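Local structure of CRISPR-associated endonuclease/helicase Cas3 (Thermus thermophilus HB8, 3SK9) at residues F23-L26 against L27-M30; H74-G77 against K78-P81; E175-F178 against R179-A183. The protein cuts single-stranded DNA through its N-terminal HD nuclease domain, the part described here, in CRISPR defence against viruses and plasmids, with divalent ions such as manganese and nickel stimulating cleavage. All coordinates share one frame; numbering follows the deposited sequence.

Contact 1 of 3, residues F23-L26 against L27-M30; sequences FHPL and LAHM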
ATOM      1  N   PHE A  23      12.077  -1.441 -15.584  1.00 23.28           N
ATOM      2  CA  PHE A  23      13.108  -1.943 -14.704  1.00 22.99           C
ATOM      3  C   PHE A  23      12.720  -1.875 -13.210  1.00 28.70           C
ATOM      4  O   PHE A  23      13.576  -2.072 -12.343  1.00 27.33           O
ATOM      5  CB  PHE A  23      14.434  -1.173 -14.965  1.00 21.85           C
ATOM      6  CG  PHE A  23      14.930  -1.319 -16.392  1.00 22.00           C
ATOM      7  CD1 PHE A  23      15.536  -2.490 -16.794  1.00 29.42           C
ATOM      8  CD2 PHE A  23      14.720  -0.314 -17.325  1.00 24.63           C
ATOM      9  CE1 PHE A  23      15.965  -2.664 -18.101  1.00 22.68           C
ATOM     10  CE2 PHE A  23      15.156  -0.463 -18.642  1.00 26.66           C
ATOM     11  CZ  PHE A  23      15.799  -1.646 -19.022  1.00 24.07           C
ATOM     12  N   HIS A  24      11.435  -1.600 -12.915  1.00 23.37           N
ATOM     13  CA  HIS A  24      10.979  -1.444 -11.508  1.00 20.64           C
ATOM     14  C   HIS A  24       9.811  -2.409 -11.294  1.00 21.53           C
ATOM     15  O   HIS A  24       8.700  -2.159 -11.750  1.00 22.07           O
ATOM     16  CB  HIS A  24      10.544   0.009 -11.289  1.00 20.65           C
ATOM     17  CG  HIS A  24      10.335   0.389  -9.848  1.00 22.35           C
ATOM     18  ND1 HIS A  24      11.268   0.141  -8.864  1.00 23.65           N
ATOM     19  CD2 HIS A  24       9.337   1.091  -9.252  1.00 22.15           C
ATOM     20  CE1 HIS A  24      10.841   0.629  -7.715  1.00 22.38           C
ATOM     21  NE2 HIS A  24       9.658   1.198  -7.915  1.00 20.66           N
ATOM     22  N   PRO A  25      10.085  -3.563 -10.698  1.00 19.93           N
ATOM     23  CA  PRO A  25       8.990  -4.506 -10.495  1.00 19.13           C
ATOM     24  C   PRO A  25       7.895  -3.902  -9.589  1.00 17.71           C
ATOM     25  O   PRO A  25       8.230  -3.135  -8.668  1.00 17.76           O
ATOM     26  CB  PRO A  25       9.686  -5.694  -9.774  1.00 18.77           C
ATOM     27  CG  PRO A  25      11.121  -5.666 -10.278  1.00 18.84           C
ATOM     28  CD  PRO A  25      11.424  -4.162 -10.439  1.00 20.16           C
ATOM     29  N   LEU A  26       6.650  -4.313  -9.791  1.00 16.17           N
ATOM     30  CA  LEU A  26       5.548  -3.889  -8.934  1.00 14.55           C
ATOM     31  C   LEU A  26       5.913  -4.234  -7.487  1.00 20.91           C
ATOM     32  O   LEU A  26       5.677  -3.434  -6.585  1.00 17.60           O
ATOM     33  CB  LEU A  26       4.268  -4.613  -9.323  1.00 17.79           C
ATOM     34  CG  LEU A  26       3.023  -4.272  -8.478  1.00 17.48           C
ATOM     35  CD1 LEU A  26       2.798  -2.777  -8.419  1.00 20.42           C
ATOM     36  CD2 LEU A  26       1.809  -4.978  -9.122  1.00 22.99           C
ATOM     37  N   LEU A  27       6.490  -5.419  -7.240  1.00 17.82           N
ATOM     38  CA  LEU A  27       6.772  -5.798  -5.842  1.00 23.23           C
ATOM     39  C   LEU A  27       7.747  -4.816  -5.175  1.00 18.10           C
ATOM     40  O   LEU A  27       7.625  -4.524  -3.969  1.00 19.25           O
ATOM     41  CB  LEU A  27       7.377  -7.208  -5.774  1.00 23.87           C
ATOM     42  CG  LEU A  27       7.760  -7.685  -4.380  1.00 23.64           C
ATOM     43  CD1 LEU A  27       6.566  -7.777  -3.431  1.00 16.57           C
ATOM     44  CD2 LEU A  27       8.471  -9.052  -4.532  1.00 24.18           C
ATOM     45  N   ALA A  28       8.721  -4.312  -5.947  1.00 18.47           N
ATOM     46  CA  ALA A  28       9.666  -3.319  -5.436  1.00 15.98           C
ATOM     47  C   ALA A  28       8.913  -2.056  -5.028  1.00 20.42           C
ATOM     48  O   ALA A  28       9.189  -1.476  -3.972  1.00 18.51           O
ATOM     49  CB  ALA A  28      10.722  -2.993  -6.469  1.00 18.49           C
ATOM     50  N   HIS A  29       7.974  -1.614  -5.863  1.00 16.80           N
ATOM     51  CA  HIS A  29       7.204  -0.430  -5.548  1.00 18.97           C
ATOM     52  C   HIS A  29       6.356  -0.676  -4.305  1.00 21.72           C
ATOM     53  O   HIS A  29       6.216   0.194  -3.458  1.00 17.62           O
ATOM     54  CB  HIS A  29       6.306  -0.039  -6.719  1.00 21.51           C
ATOM     55  CG  HIS A  29       5.467   1.165  -6.428  1.00 21.33           C
ATOM     56  ND1 HIS A  29       6.005   2.415  -6.247  1.00 28.78           N
ATOM     57  CD2 HIS A  29       4.131   1.302  -6.252  1.00 30.33           C
ATOM     58  CE1 HIS A  29       5.041   3.278  -5.976  1.00 29.55           C
ATOM     59  NE2 HIS A  29       3.891   2.629  -5.976  1.00 27.43           N
ATOM     60  N   MET A  30       5.781  -1.865  -4.181  1.00 15.06           N
ATOM     61  CA  MET A  30       4.929  -2.160  -2.997  1.00 14.72           C
ATOM     62  C   MET A  30       5.761  -2.176  -1.714  1.00 18.82           C
ATOM     63  O   MET A  30       5.356  -1.649  -0.660  1.00 17.97           O
ATOM     64  CB  MET A  30       4.179  -3.510  -3.175  1.00 17.88           C
ATOM     65  CG  MET A  30       3.035  -3.518  -4.251  1.00 24.07           C
ATOM     66  SD  MET A  30       2.551  -5.260  -4.663  1.00 28.85           S
ATOM     67  CE  MET A  30       1.832  -5.780  -3.114  1.00 44.38           C
TER
HETATM   68  O   HOH W   1       8.839   2.558  -5.578  1.00 20.85           O

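Contact 2 of 3, residues H74-G77 against K78-P81; sequences HDLG and KASP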
ATOM      1  N   HIS A  74      -1.398  -0.592  -1.912  1.00 16.76           N
ATOM      2  CA  HIS A  74      -2.107   0.476  -2.667  1.00 17.98           C
ATOM      3  C   HIS A  74      -2.125   0.219  -4.178  1.00 24.98           C
ATOM      4  O   HIS A  74      -3.127   0.481  -4.828  1.00 23.12           O
ATOM      5  CB  HIS A  74      -1.408   1.826  -2.351  1.00 17.03           C
ATOM      6  CG  HIS A  74      -2.037   3.065  -2.940  1.00 23.99           C
ATOM      7  ND1 HIS A  74      -1.653   3.581  -4.162  1.00 28.44           N
ATOM      8  CD2 HIS A  74      -2.948   3.935  -2.435  1.00 29.43           C
ATOM      9  CE1 HIS A  74      -2.294   4.718  -4.382  1.00 29.24           C
ATOM     10  NE2 HIS A  74      -3.099   4.950  -3.357  1.00 26.29           N
ATOM     11  N   ASP A  75      -1.016  -0.252  -4.751  1.00 18.96           N
ATOM     12  CA  ASP A  75      -0.956  -0.414  -6.219  1.00 18.80           C
ATOM     13  C   ASP A  75      -1.095  -1.862  -6.641  1.00 19.29           C
ATOM     14  O   ASP A  75      -0.689  -2.222  -7.751  1.00 20.52           O
ATOM     15  CB  ASP A  75       0.349   0.198  -6.803  1.00 19.44           C
ATOM     16  CG  ASP A  75       0.271   1.728  -6.968  1.00 27.47           C
ATOM     17  OD1 ASP A  75      -0.723   2.391  -6.534  1.00 27.21           O
ATOM     18  OD2 ASP A  75       1.227   2.277  -7.552  1.00 30.50           O
ATOM     19  N   LEU A  76      -1.674  -2.693  -5.781  1.00 19.15           N
ATOM     20  CA  LEU A  76      -1.888  -4.087  -6.133  1.00 17.92           C
ATOM     21  C   LEU A  76      -2.778  -4.217  -7.401  1.00 22.01           C
ATOM     22  O   LEU A  76      -2.642  -5.170  -8.194  1.00 22.46           O
ATOM     23  CB  LEU A  76      -2.529  -4.836  -4.959  1.00 17.70           C
ATOM     24  CG  LEU A  76      -2.754  -6.314  -5.262  1.00 20.29           C
ATOM     25  CD1 LEU A  76      -1.391  -6.983  -5.460  1.00 22.76           C
ATOM     26  CD2 LEU A  76      -3.546  -7.000  -4.098  1.00 22.63           C
ATOM     27  N   GLY A  77      -3.638  -3.225  -7.624  1.00 19.02           N
ATOM     28  CA  GLY A  77      -4.470  -3.187  -8.829  1.00 21.69           C
ATOM     29  C   GLY A  77      -3.694  -3.243 -10.156  1.00 19.98           C
ATOM     30  O   GLY A  77      -4.272  -3.578 -11.187  1.00 22.47           O
ATOM     31  N   LYS A  78      -2.397  -2.912 -10.127  1.00 21.25           N
ATOM     32  CA  LYS A  78      -1.552  -2.979 -11.350  1.00 21.30           C
ATOM     33  C   LYS A  78      -1.209  -4.398 -11.764  1.00 20.66           C
ATOM     34  O   LYS A  78      -0.695  -4.625 -12.875  1.00 22.78           O
ATOM     35  CB  LYS A  78      -0.270  -2.160 -11.177  1.00 22.54           C
ATOM     36  CG  LYS A  78      -0.539  -0.668 -11.184  1.00 25.52           C
ATOM     37  CD  LYS A  78       0.751   0.123 -11.274  1.00 33.65           C
ATOM     38  CE  LYS A  78       0.532   1.611 -11.084  1.00 38.36           C
ATOM     39  NZ  LYS A  78       1.713   2.234 -10.424  1.00 46.12           N
ATOM     40  N   ALA A  79      -1.495  -5.346 -10.882  1.00 20.94           N
ATOM     41  CA  ALA A  79      -1.206  -6.758 -11.132  1.00 23.45           C
ATOM     42  C   ALA A  79      -2.353  -7.374 -11.946  1.00 24.80           C
ATOM     43  O   ALA A  79      -3.033  -8.291 -11.494  1.00 22.51           O
ATOM     44  CB  ALA A  79      -1.029  -7.509  -9.829  1.00 24.89           C
ATOM     45  N   SER A  80      -2.474  -6.872 -13.171  1.00 26.47           N
ATOM     46  CA  SER A  80      -3.517  -7.267 -14.111  1.00 24.70           C
ATOM     47  C   SER A  80      -2.995  -6.982 -15.533  1.00 31.47           C
ATOM     48  O   SER A  80      -2.239  -6.038 -15.733  1.00 26.85           O
ATOM     49  CB  SER A  80      -4.753  -6.411 -13.827  1.00 24.00           C
ATOM     50  OG  SER A  80      -5.700  -6.560 -14.897  1.00 38.76           O
ATOM     51  N   PRO A  81      -3.428  -7.764 -16.538  1.00 28.62           N
ATOM     52  CA  PRO A  81      -2.869  -7.549 -17.887  1.00 29.14           C
ATOM     53  C   PRO A  81      -3.183  -6.143 -18.413  1.00 35.57           C
ATOM     54  O   PRO A  81      -2.416  -5.594 -19.177  1.00 36.17           O
ATOM     55  CB  PRO A  81      -3.596  -8.589 -18.767  1.00 34.80           C
ATOM     56  CG  PRO A  81      -4.233  -9.563 -17.865  1.00 37.07           C
ATOM     57  CD  PRO A  81      -4.284  -8.954 -16.440  1.00 26.21           C
TER

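Contact 3 of 3, residues E175-F178 against R179-A183; sequences EEVF and RRLGA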
ATOM      1  N   GLU A 175       1.042 -11.881   0.034  1.00 21.55           N
ATOM      2  CA  GLU A 175       1.721 -12.694   1.021  1.00 29.31           C
ATOM      3  C   GLU A 175       3.187 -12.252   1.142  1.00 27.69           C
ATOM      4  O   GLU A 175       3.735 -12.186   2.233  1.00 23.80           O
ATOM      5  CB  GLU A 175       1.574 -14.176   0.616  1.00 32.52           C
ATOM      6  CG  GLU A 175       1.876 -15.150   1.677  1.00 37.19           C
ATOM      7  CD  GLU A 175       0.979 -15.024   2.892  1.00 30.36           C
ATOM      8  OE1 GLU A 175      -0.233 -14.704   2.762  1.00 39.90           O
ATOM      9  OE2 GLU A 175       1.536 -15.238   3.998  1.00 48.89           O
ATOM     10  N   GLU A 176       3.837 -11.912   0.033  1.00 21.02           N
ATOM     11  CA  GLU A 176       5.238 -11.489   0.104  1.00 26.16           C
ATOM     12  C   GLU A 176       5.453 -10.201   0.939  1.00 21.06           C
ATOM     13  O   GLU A 176       6.429 -10.084   1.640  1.00 27.14           O
ATOM     14  CB  GLU A 176       5.794 -11.323  -1.302  1.00 24.65           C
ATOM     15  CG  GLU A 176       7.264 -11.054  -1.392  1.00 33.67           C
ATOM     16  CD  GLU A 176       8.142 -12.303  -1.239  1.00 36.67           C
ATOM     17  OE1 GLU A 176       7.636 -13.412  -0.963  1.00 35.31           O
ATOM     18  OE2 GLU A 176       9.368 -12.188  -1.370  1.00 44.75           O
ATOM     19  N   VAL A 177       4.582  -9.222   0.762  1.00 24.90           N
ATOM     20  CA  VAL A 177       4.653  -7.983   1.519  1.00 22.06           C
ATOM     21  C   VAL A 177       4.373  -8.254   2.992  1.00 22.90           C
ATOM     22  O   VAL A 177       5.158  -7.866   3.832  1.00 25.00           O
ATOM     23  CB  VAL A 177       3.648  -6.968   0.960  1.00 23.13           C
ATOM     24  CG1 VAL A 177       3.601  -5.711   1.855  1.00 25.15           C
ATOM     25  CG2 VAL A 177       4.062  -6.586  -0.496  1.00 25.69           C
ATOM     26  N   PHE A 178       3.273  -8.945   3.311  1.00 26.84           N
ATOM     27  CA  PHE A 178       2.964  -9.229   4.729  1.00 28.88           C
ATOM     28  C   PHE A 178       4.087  -9.995   5.414  1.00 30.25           C
ATOM     29  O   PHE A 178       4.480  -9.696   6.551  1.00 29.32           O
ATOM     30  CB  PHE A 178       1.647  -9.997   4.857  1.00 27.97           C
ATOM     31  CG  PHE A 178       0.451  -9.105   4.895  1.00 32.71           C
ATOM     32  CD1 PHE A 178      -0.273  -8.950   6.063  1.00 42.78           C
ATOM     33  CD2 PHE A 178       0.111  -8.332   3.804  1.00 42.73           C
ATOM     34  CE1 PHE A 178      -1.352  -8.082   6.121  1.00 44.04           C
ATOM     35  CE2 PHE A 178      -0.992  -7.452   3.857  1.00 41.19           C
ATOM     36  CZ  PHE A 178      -1.720  -7.342   5.003  1.00 41.15           C
ATOM     37  N   ARG A 179       4.632 -10.972   4.712  1.00 27.38           N
ATOM     38  CA  ARG A 179       5.735 -11.747   5.276  1.00 31.82           C
ATOM     39  C   ARG A 179       7.010 -10.916   5.494  1.00 27.16           C
ATOM     40  O   ARG A 179       7.638 -11.004   6.540  1.00 30.65           O
ATOM     41  CB  ARG A 179       6.039 -12.950   4.393  1.00 36.48           C
ATOM     42  CG  ARG A 179       7.159 -13.837   4.955  1.00 39.88           C
ATOM     43  CD  ARG A 179       7.283 -15.144   4.167  1.00 36.39           C
ATOM     44  NE  ARG A 179       7.208 -14.942   2.715  1.00 45.25           N
ATOM     45  CZ  ARG A 179       6.147 -15.276   1.976  1.00 52.20           C
ATOM     46  NH1 ARG A 179       5.086 -15.845   2.538  1.00 57.53           N
ATOM     47  NH2 ARG A 179       6.154 -15.077   0.672  1.00 57.66           N
ATOM     48  N   ARG A 180       7.387 -10.112   4.505  1.00 26.82           N
ATOM     49  CA  ARG A 180       8.553  -9.240   4.624  1.00 28.28           C
ATOM     50  C   ARG A 180       8.457  -8.216   5.775  1.00 25.01           C
ATOM     51  O   ARG A 180       9.464  -7.911   6.392  1.00 29.93           O
ATOM     52  CB  ARG A 180       8.824  -8.431   3.336  1.00 35.54           C
ATOM     53  CG  ARG A 180       9.092  -9.192   2.128  1.00 50.41           C
ATOM     54  CD  ARG A 180      10.498  -9.615   2.137  1.00 47.66           C
ATOM     55  NE  ARG A 180      10.647 -10.167   0.835  1.00 44.29           N
ATOM     56  CZ  ARG A 180      11.323  -9.664  -0.188  1.00 37.68           C
ATOM     57  NH1 ARG A 180      12.192  -8.649  -0.114  1.00 33.93           N
ATOM     58  NH2 ARG A 180      11.162 -10.320  -1.303  1.00 35.87           N
ATOM     59  N   LEU A 181       7.267  -7.663   5.997  1.00 26.04           N
ATOM     60  CA  LEU A 181       7.022  -6.656   7.046  1.00 27.12           C
ATOM     61  C   LEU A 181       6.784  -7.260   8.411  1.00 34.79           C
ATOM     62  O   LEU A 181       6.790  -6.546   9.419  1.00 30.27           O
ATOM     63  CB  LEU A 181       5.779  -5.820   6.720  1.00 29.00           C
ATOM     64  CG  LEU A 181       6.047  -4.587   5.851  1.00 31.27           C
ATOM     65  CD1 LEU A 181       6.723  -3.465   6.624  1.00 27.95           C
ATOM     66  CD2 LEU A 181       6.858  -4.953   4.608  1.00 27.06           C
ATOM     67  N   GLY A 182       6.543  -8.567   8.453  1.00 33.79           N
ATOM     68  CA  GLY A 182       6.289  -9.246   9.719  1.00 31.81           C
ATOM     69  C   GLY A 182       4.964  -8.806  10.306  1.00 33.80           C
ATOM     70  O   GLY A 182       4.811  -8.749  11.520  1.00 33.03           O
ATOM     71  N   ALA A 183       3.998  -8.502   9.432  1.00 22.65           N
ATOM     72  CA  ALA A 183       2.687  -7.989   9.843  1.00 26.70           C
ATOM     73  C   ALA A 183       1.821  -9.063  10.483  1.00 24.47           C
ATOM     74  O   ALA A 183       1.603 -10.089   9.869  1.00 29.15           O
ATOM     75  CB  ALA A 183       1.971  -7.432   8.625  1.00 30.73           C
TER

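Contact 1 of 3, residues F23-L26 against L27-M30
Pro25 and Leu26 hand their carbonyl oxygens to His29 and Met30 at the N-terminus of helix 26-43, the helix that brings the metal ligand His29 into the HD domain. Pro25 is the N-cap, where proline is tolerated because no helical bond calls on its N, while its carbonyl still serves His29 N. The second segment opens with Leu27, whose side chain turns off the first turn to pack on Leu173, Glu176 and Val177 of helix 165-181. Ala28 is small enough to sit under two neighbours: its CB lies 3.8 Å from His24 CE1, meeting the imidazole obliquely, and 4.2 Å from Pro25 CD. At His29 the helix takes up its regular bonding, with His29 N giving a hydrogen bond to Pro25 O at 3.2 Å. The two histidines come together here. His24 lies across the start of the helix because its CG is anti to the backbone N (chi1 -168°), which carries the ring forward beside the first turn until NE2 is 3.8 Å from His29 CB. One water joins the rings, 2.8 Å from His24 NE2, in the plane of that imidazole, and 2.9 Å from His29 ND1. With ND1 engaged by the water and NE2 bonded to Asp210, both nitrogens of the His29 ring have polar partners, which should limit its rotation beside the metal site. Met30 completes the turn: its amide bonds to Leu26 O, and the bend of its flexible thioether at chi3 (67°) sets the direction of CE, which meets Val177, while SD lies 4.0 Å from Leu26 CG.

Contact 2 of 3, residues H74-G77 against K78-P81
A lysine reaches back along a tight turn to a metal-binding aspartate: Lys78 NZ makes a salt bridge with Asp75 OD2 at 2.9 Å. The ammonium comes from above the carboxylate plane, 52° out of it. The two side chains run side by side and point the same way, and the length of lysine is what allows the meeting, its chain extended through chi2 and chi3 before turning at chi4 (148°). Beneath them the backbone is wound in a 3-10 manner, with each bond spanning three residues. Lys78 N donates to Asp75 O at 3.0 Å and Ala79 N to Leu76 O at 2.9 Å. Gly77 is buried in this turn, and its N is hydrogen-bonded to Thr114 OG1. Leu76 turns its side chain to Leu118 and Leu121 of helix 110-124, and its CD1 passes 4.4 Å from Ala79 CB; the small Ala79 also packs against Leu26 and Leu173. Ala79 is the centre of an inverse gamma turn, closed by a weak bond from Ser80 N to Lys78 O, through which the chain leaves the 3-10 winding. The other oxygen of Asp75 is engaged as well. His74 ND1 donates to Asp75 OD1 at 2.8 Å, again from above the carboxylate plane, and His110 NE2 bonds to the same oxygen. His74 and Asp75 form the consecutive His-Asp pair that gives the HD family its name. Asp75 OD2 lies close to Asp210 OD1, so the positive charge of Lys78, itself also bonded to Ser19, probably offsets some of the negative charge gathered where a divalent metal binds.

Contact 3 of 3, residues E175-F178 against R179-A183
Glu176 divides its carboxylate between Arg179 and Arg180 near the end of helix 165-181, in a salt-bridge network that lies just ahead of a Schellman motif. With CG trans to its amide nitrogen (chi1 -173°) and the chain bent at chi2, the carboxylate swings forward along the helix to the residues three and four positions on. OE1 receives Arg179 NH2 at 2.8 Å, nearly along its C-O axis, while OE2 uses its anti lone pair for Arg180 NH2 at 2.6 Å. Both guanidinium groups offer an edge, yet the carboxylate is turned steeply against each, 74° from the plane of Arg179 and 80° from that of Arg180. The arginines reach it by different routes. Arg179 is extended until it folds at chi3, with Glu175 O over one guanidinium face, offset toward its rim; Arg180 bends early, at chi2, and its NH2 also bonds to Pro225 O. Glu175 takes a lesser share: its OE2 is a long 3.9 Å from Arg179 NH1, and its OE1 is in a salt bridge with Lys125. Such long, charged residues suit the outer side of a helix, where the spacing of three and four residues pairs acids with bases. On the inner side Val177 CG1 packs 4.3 Å from Leu181 CD2, against helix 26-43. The helix stops at Gly182, whose positive phi is comfortable for glycine. There Gly182 N bonds to Arg179 O, and Ala183 N bonds to Phe178 O at 3.2 Å. The reversal brings the small methyl of Ala183 against the buried ring of Phe178, meeting it obliquely, CB 3.7 Å from CD1.

In the fold
Contacts 1 and 2 are buried and touch each other: His29 approaches Asp75 at the metal site, and Leu26 packs nearby on the 78-79 backbone. Contact 3 is only partly buried: Val177 and Phe178 face inward while its charged residues lie toward the surface. Its centre is about 15 Å from that of contact 1, which it touches, and about 17 Å from that of contact 2, which it does not. Helix 26-43, which begins in contact 1, packs against contacts 2 and 3. Contact 1 starts a helix and contact 3 ends one, whereas contact 2 is a tight turn between helices. The charged pair of contact 2 involves a metal-binding aspartate and probably balances charge there, whereas the charges of contact 3 pair along a helix.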